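Local coordinates for periplasmic binding protein/LacI transcriptional regulator (Alkaliphilus metalliredigens, PDB 3CTP), which probably acts as a DNA-binding transcriptional regulator of the LacI family and binds beta-D-xylulofuranose in the cleft of its sugar-binding core, at residues Ile136-Ala140 with Leu296-Ile301; Phe164-Tyr168 with Lys201-Ile205; Cys172-Ile178 with Tyr232-Phe238; Pro277-Asn283 with Lys316-Thr322. All blocks are in the same frame, centred on the assembly; numbering follows the deposited sequence.

In the fold
The four contacts illustrate how chemistry follows position in a two-lobed periplasmic-binding-protein fold. Interaction 1, partly buried, stands alone on one side of the chain's centre, its centre about 33 Å or more from the others, and packs a helix on a strand through carbon atoms. Interactions 2 and 3 touch: helix 156-169 leads into strand 175-179, so the surface contact of 164-168 with 201-205 adjoins the buried parallel pair of interaction 3. The aromatic and aliphatic packing and bridging waters of interaction 2 give way in interaction 3 to a backbone ladder and a bonded histidine. Interaction 4, partly buried, is rich in side-chain-to-backbone bonds; through His166 it meets interaction 2, and its strands share a sheet with strand 138-141.

Interaction 1 (Ile136-Ala140 with Leu296-Ile301); sequences IPVVA and LLIKII
Pro137 lays its ring against Ile300 and Ile301, beginning a helix-on-strand contact built from apolar groups. Its CB makes the closest approach: CG2 of Ile300 comes to 3.5 Å from Pro137 CB, while Pro137 CG lies 3.9 Å from Ile301 CG1, the proline ring and the isoleucine branch meeting at about a right angle. The carbonyl end of the same proline is covered by another residue, since Leu297 CD1 sits 3.8 Å from Pro137 O. Leu297 reaches this place because its CG is anti to the backbone N (chi1 -177°), which carries the methyl over to the strand. Val138, next along, turns its side chain from the helix and offers chiefly its backbone N to that methyl. Val139 faces the helix again, as alternation in a strand requires. Its CG1 settles over the backbone of the helix, 3.9 Å from Leu297 CA, and its CG2 approaches Leu297 CB at 4.1 Å; the two side chains meet at a slant. Leu296 adds a looser contact, its CB 4.4 Å from Val139 CG1. The axes of strand 138-140 and helix 296-301 run roughly antiparallel, at 155°, and approach to 8.2 Å, so Pro137 and Val139 meet successive turns of the helix. Helix 286-302 thus lies on one face of the mixed sheet, where Ile121 of strand 119-123 and Ile152 of strand 151-154 extend the apolar surface beside strand 138-141.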
# COMPACT_ATOMS: atom_id res chain seq x y z
N ILE A 136 14.18 23.95 -10.03
CA ILE A 136 12.93 23.34 -10.42
C ILE A 136 11.98 23.64 -9.28
O ILE A 136 12.39 23.61 -8.12
CB ILE A 136 13.08 21.81 -10.55
CG1 ILE A 136 13.92 21.46 -11.78
CG2 ILE A 136 11.73 21.14 -10.68
CD1 ILE A 136 14.05 19.95 -12.01
N PRO A 137 10.71 23.96 -9.59
CA PRO A 137 9.74 24.25 -8.52
C PRO A 137 9.55 23.06 -7.58
O PRO A 137 9.45 21.91 -8.04
CB PRO A 137 8.44 24.49 -9.30
CG PRO A 137 8.94 25.05 -10.65
CD PRO A 137 10.20 24.28 -10.94
N VAL A 138 9.48 23.35 -6.29
CA VAL A 138 9.30 22.32 -5.26
C VAL A 138 8.28 22.81 -4.25
O VAL A 138 8.29 24.00 -3.87
CB VAL A 138 10.62 22.07 -4.45
CG1 VAL A 138 10.37 21.10 -3.28
CG2 VAL A 138 11.72 21.54 -5.35
N VAL A 139 7.37 21.93 -3.83
CA VAL A 139 6.59 22.14 -2.61
C VAL A 139 6.81 20.93 -1.70
O VAL A 139 7.18 19.85 -2.18
CB VAL A 139 5.09 22.34 -2.85
CG1 VAL A 139 4.88 23.58 -3.71
CG2 VAL A 139 4.44 21.10 -3.52
N ALA A 140 6.63 21.13 -0.39
CA ALA A 140 6.98 20.06 0.58
C ALA A 140 5.74 19.63 1.32
O ALA A 140 4.90 20.46 1.65
CB ALA A 140 7.98 20.59 1.60
N LEU A 296 -0.66 24.88 -5.38
CA LEU A 296 0.50 25.72 -5.05
C LEU A 296 1.68 25.39 -5.96
O LEU A 296 2.40 26.29 -6.42
CB LEU A 296 0.89 25.54 -3.58
CG LEU A 296 -0.17 26.00 -2.60
CD1 LEU A 296 0.20 25.62 -1.17
CD2 LEU A 296 -0.34 27.55 -2.71
N LEU A 297 1.92 24.11 -6.22
CA LEU A 297 3.03 23.78 -7.12
C LEU A 297 2.81 24.42 -8.49
O LEU A 297 3.75 24.96 -9.11
CB LEU A 297 3.19 22.24 -7.24
CG LEU A 297 4.38 21.79 -8.10
CD1 LEU A 297 5.68 22.28 -7.49
CD2 LEU A 297 4.35 20.26 -8.24
N ILE A 298 1.58 24.41 -8.98
CA ILE A 298 1.31 25.00 -10.29
C ILE A 298 1.54 26.53 -10.26
O ILE A 298 2.02 27.12 -11.24
CB ILE A 298 -0.11 24.69 -10.75
CG1 ILE A 298 -0.26 23.23 -11.16
CG2 ILE A 298 -0.55 25.64 -11.88
CD1 ILE A 298 0.73 22.79 -12.15
N LYS A 299 1.22 27.17 -9.14
CA LYS A 299 1.57 28.61 -9.03
C LYS A 299 3.06 28.84 -9.18
O LYS A 299 3.50 29.77 -9.89
CB LYS A 299 1.11 29.20 -7.68
CG LYS A 299 -0.36 29.37 -7.58
CD LYS A 299 -0.70 30.10 -6.27
CE LYS A 299 -2.13 29.85 -5.88
NZ LYS A 299 -3.04 30.50 -6.82
N ILE A 300 3.86 28.02 -8.50
CA ILE A 300 5.30 28.18 -8.58
C ILE A 300 5.75 27.89 -10.02
O ILE A 300 6.55 28.63 -10.59
CB ILE A 300 6.09 27.28 -7.59
CG1 ILE A 300 5.64 27.49 -6.13
CG2 ILE A 300 7.60 27.52 -7.71
CD1 ILE A 300 5.89 28.89 -5.63
N ILE A 301 5.23 26.81 -10.62
CA ILE A 301 5.62 26.49 -11.99
C ILE A 301 5.35 27.64 -12.94
O ILE A 301 6.16 27.94 -13.83
CB ILE A 301 4.88 25.22 -12.49
CG1 ILE A 301 5.41 23.98 -11.76
CG2 ILE A 301 4.99 25.11 -14.04
CD1 ILE A 301 4.53 22.73 -12.02

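Interaction 2 (Phe164-Tyr168 with Lys201-Ile205); sequences FDHLY and KDLEI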
# COMPACT_ATOMS: atom_id res chain seq x y z
N PHE A 164 -5.71 13.01 22.61
CA PHE A 164 -5.67 12.89 24.07
C PHE A 164 -7.05 13.14 24.67
O PHE A 164 -7.50 12.41 25.55
CB PHE A 164 -4.71 13.92 24.70
CG PHE A 164 -4.75 13.86 26.18
CD1 PHE A 164 -3.99 12.92 26.84
CD2 PHE A 164 -5.63 14.66 26.91
CE1 PHE A 164 -4.05 12.80 28.23
CE2 PHE A 164 -5.69 14.53 28.32
CZ PHE A 164 -4.91 13.61 28.96
N ASP A 165 -7.67 14.23 24.21
CA ASP A 165 -8.97 14.64 24.79
C ASP A 165 -9.97 13.49 24.63
O ASP A 165 -10.79 13.24 25.52
CB ASP A 165 -9.52 15.88 24.08
CG ASP A 165 -8.77 17.14 24.43
OD1 ASP A 165 -8.00 17.13 25.41
OD2 ASP A 165 -8.96 18.14 23.72
N HIS A 166 -9.90 12.78 23.50
CA HIS A 166 -10.86 11.69 23.28
C HIS A 166 -10.61 10.54 24.25
O HIS A 166 -11.54 10.03 24.88
CB HIS A 166 -10.81 11.24 21.81
CG HIS A 166 -11.76 10.13 21.48
ND1 HIS A 166 -13.13 10.27 21.54
CD2 HIS A 166 -11.53 8.86 21.06
CE1 HIS A 166 -13.70 9.12 21.20
NE2 HIS A 166 -12.75 8.26 20.89
N LEU A 167 -9.35 10.11 24.39
CA LEU A 167 -9.07 9.03 25.34
C LEU A 167 -9.48 9.45 26.74
O LEU A 167 -10.09 8.68 27.49
CB LEU A 167 -7.59 8.66 25.35
CG LEU A 167 -7.13 7.97 24.07
CD1 LEU A 167 -5.66 7.64 24.22
CD2 LEU A 167 -7.93 6.69 23.81
N TYR A 168 -9.13 10.66 27.14
CA TYR A 168 -9.46 11.13 28.50
C TYR A 168 -10.98 11.19 28.74
O TYR A 168 -11.51 10.74 29.80
CB TYR A 168 -8.79 12.51 28.72
CG TYR A 168 -8.81 12.98 30.18
CD1 TYR A 168 -7.79 12.62 31.05
CD2 TYR A 168 -9.85 13.73 30.65
CE1 TYR A 168 -7.81 13.04 32.40
CE2 TYR A 168 -9.87 14.15 31.98
CZ TYR A 168 -8.86 13.80 32.83
OH TYR A 168 -8.89 14.22 34.16
N LYS A 201 -4.24 18.14 32.29
CA LYS A 201 -5.01 17.31 33.23
C LYS A 201 -4.12 16.75 34.36
O LYS A 201 -4.53 15.87 35.12
CB LYS A 201 -5.70 16.16 32.50
CG LYS A 201 -6.71 16.63 31.47
CD LYS A 201 -7.83 17.47 32.09
CE LYS A 201 -8.97 17.76 31.11
NZ LYS A 201 -8.60 18.68 29.97
N ASP A 202 -2.88 17.22 34.43
CA ASP A 202 -1.95 16.72 35.45
C ASP A 202 -1.80 15.21 35.40
O ASP A 202 -1.71 14.54 36.44
CB ASP A 202 -2.40 17.18 36.84
CG ASP A 202 -2.24 18.68 37.00
OD1 ASP A 202 -1.08 19.14 37.09
OD2 ASP A 202 -3.26 19.39 37.01
N LEU A 203 -1.75 14.67 34.19
CA LEU A 203 -1.65 13.23 34.02
C LEU A 203 -0.28 12.89 33.48
O LEU A 203 0.16 13.51 32.53
CB LEU A 203 -2.71 12.73 33.04
CG LEU A 203 -3.12 11.27 33.11
CD1 LEU A 203 -3.92 11.04 34.39
CD2 LEU A 203 -3.93 10.90 31.87
N GLU A 204 0.40 11.92 34.09
CA GLU A 204 1.64 11.42 33.54
C GLU A 204 1.31 10.38 32.46
O GLU A 204 0.43 9.54 32.65
CB GLU A 204 2.49 10.77 34.63
CG GLU A 204 3.34 11.78 35.41
CD GLU A 204 4.49 11.12 36.15
OE1 GLU A 204 4.30 9.99 36.65
OE2 GLU A 204 5.57 11.74 36.25
N ILE A 205 2.05 10.46 31.35
CA ILE A 205 1.87 9.59 30.17
C ILE A 205 3.16 8.83 29.92
O ILE A 205 4.25 9.36 30.17
CB ILE A 205 1.70 10.45 28.90
CG1 ILE A 205 0.47 11.34 28.99
CG2 ILE A 205 1.65 9.55 27.65
CD1 ILE A 205 -0.81 10.57 29.12
O HOH W 1 -6.44 18.24 28.24
O HOH W 2 -6.69 13.91 35.45
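Tyr168 and Lys201 are the residues whose backbones come nearest, with CA atoms 9.0 Å apart, so side chains span the space between helix 156-169 and the turn after helix 185-200. Lys201 drapes its aliphatic chain across one face of the Tyr168 ring. Its CG makes a CH-pi contact 3.9 Å from the ring centroid and 14° from the normal, and farther along Lys201 CE meets Tyr168 CE2 at 3.8 Å. Bends at chi2 (-60°) and chi4 (-68°) fold the lysine along the ring; the ammonium itself lies too distant for more than a weak cation-pi attraction. Phe164, one helical turn earlier, presents its rim: Lys201 CG, Leu203 CD2 and Ile205 CD1 all gather at the edge near its plane, the last 4.0 Å from Phe164 CE1. Leu203 CD2 also reaches the edge of the tyrosine, 4.3 Å from CD1 of Tyr168, touching both rings. Asp202, with positive phi, is the C-prime residue of the Schellman motif that ends helix 185-200. One water lies 2.6 Å from Tyr168 OH and donates to Lys201 O; a second accepts from Lys201 NZ and donates a weak bond to Asp165 OD1, which is also salt-bridged to Arg161. The contact thus divides by polarity: carbon packs on the rings, while one water joins hydroxyl to carbonyl and another joins ammonium to carboxylate.

Interaction 3 (Cys172-Ile178 with Tyr232-Phe238); sequences CRKILHI and YDGIFVF. With NA (sodium ion), chain D.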
# COMPACT_ATOMS: atom_id res chain seq x y z
N CYS A 172 -9.93 7.16 30.12
CA CYS A 172 -8.58 6.62 30.23
C CYS A 172 -7.72 7.50 31.12
O CYS A 172 -7.72 8.74 30.98
CB CYS A 172 -7.92 6.56 28.85
SG CYS A 172 -8.76 5.43 27.72
N ARG A 173 -6.97 6.86 32.02
CA ARG A 173 -6.04 7.58 32.88
C ARG A 173 -4.61 7.02 32.84
O ARG A 173 -3.66 7.77 33.02
CB ARG A 173 -6.55 7.63 34.33
CG ARG A 173 -7.93 8.28 34.48
CD ARG A 173 -7.90 9.78 34.18
NE ARG A 173 -9.19 10.45 34.37
CZ ARG A 173 -10.12 10.62 33.43
NH1 ARG A 173 -11.26 11.24 33.73
NH2 ARG A 173 -9.93 10.16 32.18
N LYS A 174 -4.48 5.71 32.61
CA LYS A 174 -3.18 5.12 32.34
C LYS A 174 -3.04 5.11 30.82
O LYS A 174 -3.68 4.32 30.16
CB LYS A 174 -3.12 3.69 32.84
CG LYS A 174 -3.25 3.55 34.38
CD LYS A 174 -3.51 2.10 34.78
CE LYS A 174 -3.63 1.94 36.29
NZ LYS A 174 -3.71 0.50 36.67
N ILE A 175 -2.20 5.98 30.30
CA ILE A 175 -2.14 6.21 28.84
C ILE A 175 -0.74 6.05 28.28
O ILE A 175 0.22 6.52 28.90
CB ILE A 175 -2.69 7.61 28.55
CG1 ILE A 175 -4.20 7.61 28.85
CG2 ILE A 175 -2.40 8.06 27.11
CD1 ILE A 175 -4.82 9.02 28.84
N LEU A 176 -0.66 5.40 27.11
CA LEU A 176 0.60 5.23 26.39
C LEU A 176 0.48 5.93 25.06
O LEU A 176 -0.57 5.84 24.39
CB LEU A 176 0.78 3.73 26.09
CG LEU A 176 1.94 3.33 25.17
CD1 LEU A 176 3.28 3.69 25.78
CD2 LEU A 176 1.90 1.83 24.91
N HIS A 177 1.55 6.61 24.65
CA HIS A 177 1.62 7.11 23.26
C HIS A 177 2.80 6.42 22.59
O HIS A 177 3.93 6.52 23.06
CB HIS A 177 1.78 8.64 23.21
CG HIS A 177 2.04 9.18 21.84
ND1 HIS A 177 1.43 8.66 20.72
CD2 HIS A 177 2.83 10.19 21.41
CE1 HIS A 177 1.84 9.34 19.64
NE2 HIS A 177 2.68 10.28 20.04
N ILE A 178 2.50 5.67 21.52
CA ILE A 178 3.54 5.11 20.67
C ILE A 178 3.81 6.19 19.64
O ILE A 178 2.96 6.45 18.76
CB ILE A 178 3.08 3.81 20.03
CG1 ILE A 178 2.89 2.79 21.18
CG2 ILE A 178 4.16 3.30 19.03
CD1 ILE A 178 2.35 1.42 20.78
N TYR A 232 -2.44 -0.66 30.14
CA TYR A 232 -2.87 0.71 29.87
C TYR A 232 -4.38 0.77 29.64
O TYR A 232 -4.98 -0.22 29.21
CB TYR A 232 -2.15 1.27 28.62
CG TYR A 232 -0.67 1.50 28.89
CD1 TYR A 232 -0.25 2.62 29.58
CD2 TYR A 232 0.29 0.57 28.47
CE1 TYR A 232 1.11 2.85 29.85
CE2 TYR A 232 1.64 0.77 28.74
CZ TYR A 232 2.04 1.92 29.43
OH TYR A 232 3.37 2.15 29.71
N ASP A 233 -4.98 1.92 29.91
CA ASP A 233 -6.40 2.14 29.60
C ASP A 233 -6.55 2.48 28.12
O ASP A 233 -7.52 2.07 27.47
CB ASP A 233 -6.98 3.33 30.40
CG ASP A 233 -6.98 3.11 31.91
OD1 ASP A 233 -7.06 1.94 32.34
OD2 ASP A 233 -6.90 4.12 32.65
N GLY A 234 -5.61 3.26 27.58
CA GLY A 234 -5.74 3.74 26.21
C GLY A 234 -4.36 3.93 25.60
O GLY A 234 -3.40 4.24 26.31
N ILE A 235 -4.28 3.77 24.28
CA ILE A 235 -3.02 3.93 23.56
C ILE A 235 -3.29 4.80 22.35
O ILE A 235 -4.22 4.52 21.59
CB ILE A 235 -2.52 2.57 23.06
CG1 ILE A 235 -2.31 1.61 24.24
CG2 ILE A 235 -1.17 2.74 22.32
CD1 ILE A 235 -2.00 0.19 23.80
N PHE A 236 -2.47 5.84 22.16
CA PHE A 236 -2.51 6.64 20.94
C PHE A 236 -1.29 6.23 20.12
O PHE A 236 -0.16 6.33 20.61
CB PHE A 236 -2.42 8.15 21.31
CG PHE A 236 -2.22 9.09 20.13
CD1 PHE A 236 -2.89 8.88 18.93
CD2 PHE A 236 -1.41 10.23 20.27
CE1 PHE A 236 -2.70 9.76 17.85
CE2 PHE A 236 -1.21 11.12 19.18
CZ PHE A 236 -1.88 10.89 17.98
N VAL A 237 -1.52 5.75 18.90
CA VAL A 237 -0.42 5.35 18.03
C VAL A 237 -0.27 6.35 16.89
O VAL A 237 -1.26 6.84 16.34
CB VAL A 237 -0.66 3.94 17.43
CG1 VAL A 237 0.62 3.47 16.72
CG2 VAL A 237 -1.05 2.95 18.54
N PHE A 238 0.98 6.67 16.55
CA PHE A 238 1.24 7.82 15.67
C PHE A 238 0.62 7.75 14.29
O PHE A 238 0.44 8.80 13.65
CB PHE A 238 2.75 8.10 15.57
CG PHE A 238 3.54 7.02 14.85
CD1 PHE A 238 3.80 7.13 13.48
CD2 PHE A 238 4.07 5.94 15.55
CE1 PHE A 238 4.53 6.14 12.85
CE2 PHE A 238 4.82 4.96 14.92
CZ PHE A 238 5.05 5.07 13.56
NA NA D . -6.15 -2.14 30.14
O HOH W 3 -7.32 -0.83 31.54
O HOH W 4 -6.62 -3.68 31.70
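His177 lies beside Phe236 across two strands of the parallel sheet in one lobe of the periplasmic-binding-protein fold. Its CB is 4.0 Å from Phe236 O; beyond it, CG approaches that oxygen and Phe236 CD2. ND1 donates to Phe236 O at 2.8 Å, the oxygen lying close to the imidazole plane but approached from 53° above the carbonyl plane. CE1 then rests 3.4 Å from Phe236 CD2, and NE2 is more loosely placed, 4.1 Å from Phe236 CE2. The two rings are nearly parallel, yet slid apart with little overlap. As Ile178 N also donates to Phe236 O, a leucine in place of His177 would probably cost this carbonyl one of its two donors and Phe236 one of its flat neighbours. Just before the strands, Asp233 OD2 accepts from Arg173 N (2.8 Å) and Lys174 N, while Leu176 CB sits over the centre of the Tyr232 ring, whose OH bonds Asp206. The sodium ion is bound by Tyr232 O at 2.4 Å, with the backbone oxygens of Val230 and Glu260 and two waters. Strands 206-209 and 262-264 flank this central pair; Phe194 of helix 185-200 stacks on Phe236, and helix 240-252 covers Ile178 and Val237.

Interaction 4 (Pro277-Asn283 with Lys316-Thr322); sequences PSLTTIN and KLIERET
Thr281 and Ile318 form a hydrogen-bonded antiparallel pair at the edge of the mixed sheet, in the periplasmic-binding-protein fold. Ile318 N donates to Thr281 O at 2.8 Å, Thr281 N returns a bond to Ile318 O, and the side chains lie side by side. Beyond the strands the chains stay stitched by side chains: Thr280 OG1, also bonded to Thr323, accepts from Arg320 N at 2.9 Å, and Thr322 OG1, which also bonds Ile263, takes the N-H of Thr280. Arg320 extends from CG to NE (chi2 -164°, chi3 176°) alongside Leu279 O, and its NH1 donates to that oxygen at 2.9 Å in the carbonyl plane. Ile318 CG2 lies over the rim of one guanidinium face, and NH2 bonds Asn268. A methionine at Arg320 would probably leave Leu279 O and Asn268 without this shared donor group. Packing is looser toward Lys316, whose solvent-exposed chain runs beside Asn283 with CE 4.0 Å from Asn283 ND2; the amide oxygen of that asparagine bonds Asn268. The exposed Glu321, by contrast, is tied by its carboxylate: OE1 accepts from Ser278 N at 2.9 Å, on its anti side and 19° out of plane, and more weakly from Ser278 OG.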
# COMPACT_ATOMS: atom_id res chain seq x y z
N PRO A 277 -11.61 -4.77 15.55
CA PRO A 277 -12.65 -3.76 15.34
C PRO A 277 -12.07 -2.58 14.57
O PRO A 277 -10.85 -2.38 14.59
CB PRO A 277 -13.04 -3.35 16.77
CG PRO A 277 -11.90 -3.74 17.62
CD PRO A 277 -11.21 -4.89 16.96
N SER A 278 -12.93 -1.82 13.91
CA SER A 278 -12.47 -0.68 13.12
C SER A 278 -11.89 0.41 14.02
O SER A 278 -12.32 0.59 15.16
CB SER A 278 -13.60 -0.12 12.27
OG SER A 278 -14.70 0.19 13.13
N LEU A 279 -10.93 1.15 13.48
CA LEU A 279 -10.02 1.97 14.27
C LEU A 279 -10.50 3.42 14.43
O LEU A 279 -10.66 4.14 13.44
CB LEU A 279 -8.65 1.99 13.56
CG LEU A 279 -7.54 2.81 14.18
CD1 LEU A 279 -7.16 2.29 15.55
CD2 LEU A 279 -6.33 2.71 13.26
N THR A 280 -10.68 3.86 15.66
CA THR A 280 -10.88 5.29 15.92
C THR A 280 -9.60 6.02 15.53
O THR A 280 -8.48 5.53 15.79
CB THR A 280 -11.16 5.51 17.39
OG1 THR A 280 -12.41 4.88 17.70
CG2 THR A 280 -11.22 7.00 17.72
N THR A 281 -9.74 7.17 14.90
CA THR A 281 -8.56 7.81 14.32
C THR A 281 -8.80 9.30 14.14
O THR A 281 -9.88 9.80 14.43
CB THR A 281 -8.18 7.13 12.98
OG1 THR A 281 -6.91 7.63 12.51
CG2 THR A 281 -9.26 7.38 11.93
N ILE A 282 -7.77 10.00 13.71
CA ILE A 282 -7.86 11.41 13.38
C ILE A 282 -7.72 11.51 11.87
O ILE A 282 -6.74 11.04 11.27
CB ILE A 282 -6.72 12.23 14.01
CG1 ILE A 282 -6.67 12.01 15.54
CG2 ILE A 282 -6.88 13.72 13.67
CD1 ILE A 282 -7.94 12.49 16.29
N ASN A 283 -8.71 12.12 11.23
CA ASN A 283 -8.70 12.27 9.79
C ASN A 283 -7.71 13.29 9.28
O ASN A 283 -7.77 14.45 9.68
CB ASN A 283 -10.11 12.75 9.35
CG ASN A 283 -10.27 12.78 7.85
OD1 ASN A 283 -10.36 11.72 7.21
ND2 ASN A 283 -10.33 13.99 7.27
N LYS A 316 -10.03 16.09 11.97
CA LYS A 316 -11.19 15.82 12.81
C LYS A 316 -11.18 14.39 13.31
O LYS A 316 -10.63 13.49 12.67
CB LYS A 316 -12.46 16.06 12.01
CG LYS A 316 -12.63 15.08 10.91
CD LYS A 316 -13.83 15.40 10.02
CE LYS A 316 -13.91 14.35 8.91
NZ LYS A 316 -14.40 14.93 7.61
N LEU A 317 -11.81 14.19 14.47
CA LEU A 317 -11.89 12.87 15.07
C LEU A 317 -12.88 11.99 14.32
O LEU A 317 -14.00 12.44 14.00
CB LEU A 317 -12.37 13.04 16.52
CG LEU A 317 -12.71 11.76 17.25
CD1 LEU A 317 -11.41 11.04 17.54
CD2 LEU A 317 -13.43 12.12 18.54
N ILE A 318 -12.48 10.75 14.04
CA ILE A 318 -13.38 9.76 13.44
C ILE A 318 -13.56 8.64 14.47
O ILE A 318 -12.63 7.87 14.73
CB ILE A 318 -12.78 9.14 12.15
CG1 ILE A 318 -12.37 10.23 11.16
CG2 ILE A 318 -13.76 8.11 11.53
CD1 ILE A 318 -13.50 11.06 10.65
N GLU A 319 -14.73 8.59 15.11
CA GLU A 319 -14.94 7.61 16.18
C GLU A 319 -15.40 6.30 15.59
O GLU A 319 -16.38 6.28 14.85
CB GLU A 319 -16.02 8.10 17.17
CG GLU A 319 -15.59 9.22 18.08
CD GLU A 319 -16.62 9.46 19.20
OE1 GLU A 319 -16.84 8.54 20.04
OE2 GLU A 319 -17.20 10.56 19.21
N ARG A 320 -14.69 5.21 15.89
CA ARG A 320 -15.08 3.89 15.43
C ARG A 320 -15.11 2.93 16.62
O ARG A 320 -15.60 3.31 17.69
CB ARG A 320 -14.15 3.40 14.33
CG ARG A 320 -14.12 4.33 13.12
CD ARG A 320 -13.52 3.60 11.94
NE ARG A 320 -13.55 4.38 10.71
CZ ARG A 320 -12.45 4.81 10.09
NH1 ARG A 320 -11.23 4.60 10.62
NH2 ARG A 320 -12.57 5.46 8.95
N GLU A 321 -14.66 1.69 16.44
CA GLU A 321 -14.96 0.65 17.42
C GLU A 321 -13.85 0.39 18.44
O GLU A 321 -14.08 -0.34 19.42
CB GLU A 321 -15.31 -0.67 16.71
CG GLU A 321 -16.61 -0.65 15.90
CD GLU A 321 -16.75 -1.87 14.97
OE1 GLU A 321 -15.72 -2.45 14.55
OE2 GLU A 321 -17.90 -2.25 14.65
N THR A 322 -12.66 0.97 18.24
CA THR A 322 -11.58 0.74 19.21
C THR A 322 -11.57 1.70 20.40
O THR A 322 -10.68 1.63 21.26
CB THR A 322 -10.21 0.79 18.52
OG1 THR A 322 -10.08 2.06 17.89
CG2 THR A 322 -10.11 -0.30 17.44